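Local structure of N-alpha-acetyltransferase 30 (Saccharomyces cerevisiae, 6YGB) at the coenzyme A site. The protein catalyses, as the catalytic subunit of the NatC complex, the transfer of acetyl from acetyl-CoA to the N-terminal methionine of proteins such as the L-A virus GAG protein. Numbering follows the deposited sequence.

The coenzyme A site. Residues 26, 84-86, 91-97, 118-119, 123-126, 128-130. With COA (coenzyme A), chain B.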
loop_
_atom_site.group_PDB
_atom_site.type_symbol
_atom_site.label_atom_id
_atom_site.label_comp_id
_atom_site.label_asym_id
_atom_site.label_seq_id
_atom_site.Cartn_x
_atom_site.Cartn_y
_atom_site.Cartn_z
ATOM N N ASP A 26 13.634 -19.899 -7.785
ATOM C CA ASP A 26 13.390 -19.177 -6.543
ATOM C C ASP A 26 12.170 -18.268 -6.592
ATOM O O ASP A 26 11.718 -17.805 -5.537
ATOM C CB ASP A 26 14.619 -18.343 -6.173
ATOM C CG ASP A 26 15.868 -19.187 -6.024
ATOM O OD1 ASP A 26 15.819 -20.208 -5.301
ATOM O OD2 ASP A 26 16.898 -18.831 -6.633
ATOM N N LEU A 84 18.611 -11.686 -9.055
ATOM C CA LEU A 84 19.792 -12.195 -8.365
ATOM C C LEU A 84 19.477 -13.596 -7.866
ATOM O O LEU A 84 18.513 -13.782 -7.115
ATOM C CB LEU A 84 20.191 -11.291 -7.200
ATOM C CG LEU A 84 21.338 -11.805 -6.324
ATOM C CD1 LEU A 84 22.611 -11.961 -7.145
ATOM C CD2 LEU A 84 21.568 -10.878 -5.135
ATOM N N ALA A 85 20.281 -14.577 -8.271
ATOM C CA ALA A 85 20.049 -15.949 -7.844
ATOM C C ALA A 85 21.375 -16.670 -7.654
ATOM O O ALA A 85 22.302 -16.505 -8.451
ATOM C CB ALA A 85 19.179 -16.709 -8.852
ATOM N N VAL A 86 21.453 -17.476 -6.599
ATOM C CA VAL A 86 22.596 -18.343 -6.342
ATOM C C VAL A 86 22.057 -19.736 -6.056
ATOM O O VAL A 86 21.087 -19.883 -5.305
ATOM C CB VAL A 86 23.460 -17.835 -5.169
ATOM C CG1 VAL A 86 24.402 -18.924 -4.675
ATOM C CG2 VAL A 86 24.257 -16.612 -5.592
ATOM N N ARG A 91 25.090 -21.599 -1.665
ATOM C CA ARG A 91 24.775 -20.483 -0.784
ATOM C C ARG A 91 25.768 -20.408 0.373
ATOM O O ARG A 91 26.344 -21.414 0.796
ATOM C CB ARG A 91 23.356 -20.623 -0.233
ATOM C CG ARG A 91 22.295 -20.913 -1.281
ATOM C CD ARG A 91 21.574 -19.652 -1.717
ATOM N NE ARG A 91 20.551 -19.934 -2.720
ATOM C CZ ARG A 91 19.294 -20.257 -2.436
ATOM N NH1 ARG A 91 18.896 -20.338 -1.174
ATOM N NH2 ARG A 91 18.431 -20.499 -3.414
ATOM N N GLY A 92 25.964 -19.195 0.885
ATOM C CA GLY A 92 26.802 -18.975 2.046
ATOM C C GLY A 92 28.287 -18.877 1.779
ATOM O O GLY A 92 29.071 -18.905 2.737
ATOM N N HIS A 93 28.703 -18.753 0.517
ATOM C CA HIS A 93 30.114 -18.661 0.164
ATOM C C HIS A 93 30.495 -17.298 -0.401
ATOM O O HIS A 93 31.558 -17.166 -1.018
ATOM C CB HIS A 93 30.488 -19.754 -0.834
ATOM C CG HIS A 93 30.410 -21.133 -0.267
ATOM N ND1 HIS A 93 31.249 -21.577 0.732
ATOM C CD2 HIS A 93 29.589 -22.168 -0.558
ATOM C CE1 HIS A 93 30.947 -22.826 1.033
ATOM N NE2 HIS A 93 29.944 -23.210 0.264
ATOM N N GLY A 94 29.656 -16.283 -0.207
ATOM C CA GLY A 94 29.990 -14.960 -0.703
ATOM C C GLY A 94 29.826 -14.769 -2.191
ATOM O O GLY A 94 30.337 -13.796 -2.741
ATOM N N ILE A 95 29.122 -15.678 -2.861
ATOM C CA ILE A 95 28.978 -15.595 -4.313
ATOM C C ILE A 95 28.049 -14.450 -4.696
ATOM O O ILE A 95 28.363 -13.644 -5.581
ATOM C CB ILE A 95 28.484 -16.938 -4.886
ATOM C CG1 ILE A 95 29.476 -18.051 -4.547
ATOM C CG2 ILE A 95 28.277 -16.830 -6.387
ATOM C CD1 ILE A 95 28.972 -19.421 -4.900
ATOM N N ALA A 96 26.885 -14.369 -4.046
ATOM C CA ALA A 96 25.948 -13.290 -4.341
ATOM C C ALA A 96 26.572 -11.931 -4.070
ATOM O O ALA A 96 26.417 -10.999 -4.869
ATOM C CB ALA A 96 24.672 -13.457 -3.519
ATOM N N LYS A 97 27.284 -11.800 -2.947
ATOM C CA LYS A 97 27.955 -10.541 -2.640
ATOM C C LYS A 97 28.920 -10.152 -3.749
ATOM O O LYS A 97 28.963 -8.991 -4.166
ATOM C CB LYS A 97 28.696 -10.644 -1.308
ATOM C CG LYS A 97 29.554 -9.429 -0.993
ATOM C CD LYS A 97 30.110 -9.488 0.420
ATOM C CE LYS A 97 30.927 -8.244 0.740
ATOM N NZ LYS A 97 31.343 -8.201 2.169
ATOM N N GLU A 118 14.218 -3.467 -5.503
ATOM C CA GLU A 118 13.153 -3.759 -4.562
ATOM C C GLU A 118 13.386 -5.146 -3.990
ATOM O O GLU A 118 13.941 -6.022 -4.659
ATOM C CB GLU A 118 11.770 -3.699 -5.210
ATOM C CG GLU A 118 11.501 -2.438 -5.996
ATOM C CD GLU A 118 11.706 -2.643 -7.480
ATOM O OE1 GLU A 118 11.959 -3.796 -7.880
ATOM O OE2 GLU A 118 11.612 -1.663 -8.245
ATOM N N THR A 119 12.965 -5.335 -2.746
ATOM C CA THR A 119 13.085 -6.639 -2.113
ATOM C C THR A 119 12.031 -6.754 -1.024
ATOM O O THR A 119 11.441 -5.757 -0.597
ATOM C CB THR A 119 14.489 -6.857 -1.543
ATOM O OG1 THR A 119 14.563 -8.158 -0.954
ATOM C CG2 THR A 119 14.802 -5.817 -0.495
ATOM N N ASN A 123 12.933 -10.505 3.640
ATOM C CA ASN A 123 14.154 -11.083 3.081
ATOM C C ASN A 123 15.346 -10.499 3.835
ATOM O O ASN A 123 16.030 -9.581 3.378
ATOM C CB ASN A 123 14.244 -10.805 1.585
ATOM C CG ASN A 123 15.251 -11.698 0.885
ATOM O OD1 ASN A 123 16.161 -12.234 1.512
ATOM N ND2 ASN A 123 15.091 -11.857 -0.423
ATOM N N SER A 124 15.590 -11.058 5.023
ATOM C CA SER A 124 16.683 -10.591 5.872
ATOM C C SER A 124 18.030 -10.750 5.180
ATOM O O SER A 124 18.911 -9.895 5.312
ATOM C CB SER A 124 16.680 -11.364 7.193
ATOM O OG SER A 124 15.389 -11.382 7.777
ATOM N N ALA A 125 18.209 -11.848 4.447
ATOM C CA ALA A 125 19.476 -12.105 3.773
ATOM C C ALA A 125 19.764 -11.051 2.714
ATOM O O ALA A 125 20.906 -10.604 2.567
ATOM C CB ALA A 125 19.453 -13.499 3.145
ATOM N N ALA A 126 18.744 -10.654 1.955
ATOM C CA ALA A 126 18.954 -9.652 0.917
ATOM C C ALA A 126 19.181 -8.275 1.524
ATOM O O ALA A 126 20.031 -7.516 1.049
ATOM C CB ALA A 126 17.765 -9.629 -0.044
ATOM N N ASN A 128 20.519 -7.604 4.456
ATOM C CA ASN A 128 21.861 -7.568 5.034
ATOM C C ASN A 128 22.926 -7.358 3.967
ATOM O O ASN A 128 23.850 -6.557 4.145
ATOM C CB ASN A 128 22.135 -8.858 5.802
ATOM C CG ASN A 128 21.871 -8.714 7.272
ATOM O OD1 ASN A 128 22.796 -8.559 8.066
ATOM N ND2 ASN A 128 20.597 -8.751 7.649
ATOM N N LEU A 129 22.826 -8.097 2.864
ATOM C CA LEU A 129 23.782 -7.952 1.772
ATOM C C LEU A 129 23.834 -6.511 1.275
ATOM O O LEU A 129 24.915 -5.931 1.129
ATOM C CB LEU A 129 23.403 -8.908 0.635
ATOM C CG LEU A 129 24.369 -9.188 -0.514
ATOM C CD1 LEU A 129 23.900 -10.412 -1.286
ATOM C CD2 LEU A 129 24.482 -7.997 -1.451
ATOM N N TYR A 130 22.671 -5.917 1.015
ATOM C CA TYR A 130 22.617 -4.617 0.353
ATOM C C TYR A 130 22.908 -3.469 1.314
ATOM O O TYR A 130 23.703 -2.578 0.999
ATOM C CB TYR A 130 21.254 -4.433 -0.309
ATOM C CG TYR A 130 21.082 -5.298 -1.529
ATOM C CD1 TYR A 130 22.084 -5.380 -2.485
ATOM C CD2 TYR A 130 19.928 -6.044 -1.720
ATOM C CE1 TYR A 130 21.938 -6.171 -3.603
ATOM C CE2 TYR A 130 19.775 -6.845 -2.836
ATOM C CZ TYR A 130 20.785 -6.899 -3.776
ATOM O OH TYR A 130 20.642 -7.689 -4.888
HETATM N N1A COA B . 20.926 -14.231 6.742
HETATM C C2A COA B . 21.288 -12.930 6.873
HETATM N N3A COA B . 22.151 -12.365 5.973
HETATM C C4A COA B . 22.648 -13.091 4.962
HETATM C C5A COA B . 22.293 -14.378 4.831
HETATM C C6A COA B . 21.415 -14.945 5.745
HETATM N N6A COA B . 20.727 -16.222 6.067
HETATM N N7A COA B . 22.913 -14.892 3.750
HETATM C C8A COA B . 23.659 -13.928 3.198
HETATM N N9A COA B . 23.491 -12.836 3.947
HETATM C C1B COA B . 23.918 -11.588 3.957
HETATM C C2B COA B . 24.986 -11.377 5.035
HETATM O O2B COA B . 25.189 -9.940 5.232
HETATM C C3B COA B . 26.067 -11.913 4.471
HETATM O O3B COA B . 27.263 -11.514 5.179
HETATM P P3B COA B . 27.668 -12.271 6.572
HETATM O O7A COA B . 28.639 -13.397 6.271
HETATM O O8A COA B . 28.322 -11.281 7.504
HETATM O O9A COA B . 26.451 -12.851 7.252
HETATM C C4B COA B . 26.002 -11.311 2.948
HETATM O O4B COA B . 24.726 -11.300 2.626
HETATM C C5B COA B . 26.786 -12.164 1.963
HETATM O O5B COA B . 25.995 -13.317 1.598
HETATM P P1A COA B . 26.394 -14.256 0.231
HETATM O O1A COA B . 27.127 -15.513 0.687
HETATM O O2A COA B . 27.258 -13.458 -0.697
HETATM O O3A COA B . 25.007 -14.680 -0.572
HETATM P P2A COA B . 24.633 -16.175 -1.194
HETATM O O4A COA B . 25.468 -16.469 -2.429
HETATM O O5A COA B . 24.882 -17.237 -0.154
HETATM O O6A COA B . 23.014 -16.126 -1.582
HETATM C CBP COA B . 20.954 -14.767 -1.803
HETATM C CCP COA B . 22.290 -15.066 -1.030
HETATM C CDP COA B . 20.152 -13.667 -0.997
HETATM C CEP COA B . 21.266 -14.214 -3.229
HETATM C CAP COA B . 20.116 -16.066 -1.919
HETATM O OAP COA B . 19.341 -16.219 -0.803
HETATM C C9P COA B . 19.223 -16.012 -3.158
HETATM O O9P COA B . 19.465 -16.718 -4.088
HETATM N N8P COA B . 18.081 -15.104 -3.209
HETATM C C7P COA B . 17.233 -15.064 -4.407
HETATM C C6P COA B . 16.029 -14.124 -4.193
HETATM C C5P COA B . 16.488 -12.785 -3.668
HETATM O O5P COA B . 16.667 -12.648 -2.512
HETATM N N4P COA B . 16.702 -11.646 -4.587
HETATM C C3P COA B . 17.157 -10.319 -4.051
HETATM C C2P COA B . 16.268 -9.163 -4.590
HETATM S S1P COA B . 17.072 -8.305 -6.002
#
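This is the coenzyme A site of a GNAT-fold acetyltransferase, and its pyrophosphate loop is the family motif R/Q-x-x-G-x-G/A, here Arg91 to Ala96. The loop runs into the start of helix 95-109, and backbone N-H groups grip both phosphates of the pyrophosphate. Gly94 N gives a hydrogen bond to coenzyme A O1A and Lys97 N one to coenzyme A O2A, both 2.8 Å long and both on the phosphate on the ribose 5'-oxygen (P1A). On P2A, which leads to pantetheine, Ala96 N bonds coenzyme A O4A at 3.0 Å, and Gly92 N points almost straight at O5A. The helix start probably helps to balance the phosphate charge.

Lys97 meets the ligand through CB, beside phosphate oxygen O2A and C5B.

The pantetheine arm runs beside the end of strand 76-86. Val86 N bonds the carbonyl O9P of coenzyme A at 3.3 Å. The Arg91 chain bends at chi2 (-97°) and brings its guanidinium alongside the arm, one face toward C9P. Arg91 NE donates to Val86 O at 2.6 Å, nearly straight and in the guanidinium plane. NH2 forms a salt bridge to the poorly ordered Asp26.

Farther along, Asn123 has CG anti to its backbone N (chi1 -163°). Its amide ND2 gives a hydrogen bond to the second arm carbonyl, coenzyme A O5P, at 2.7 Å. Its OD1 accepts from Ala126 N, which fixes the amide flip.

The adenine lies over helix 124-131. Ala125 CB sits over the five-membered ring, 3.7 Å from its centroid, and CA over the six-membered one. Asn128 CB packs against the ribose while its ND2 turns back to Ser124 O.

Tyr130 OH lies beside the thiol sulfur, 3.8 Å from coenzyme A S1P; it may act as general acid to the leaving thiolate, as is usual in the family. The site thus holds the cofactor bent at the pyrophosphate, adenine against helix 124-131, and takes the sulfur that carries the acetyl group in acetyl-CoA to the catalytic end.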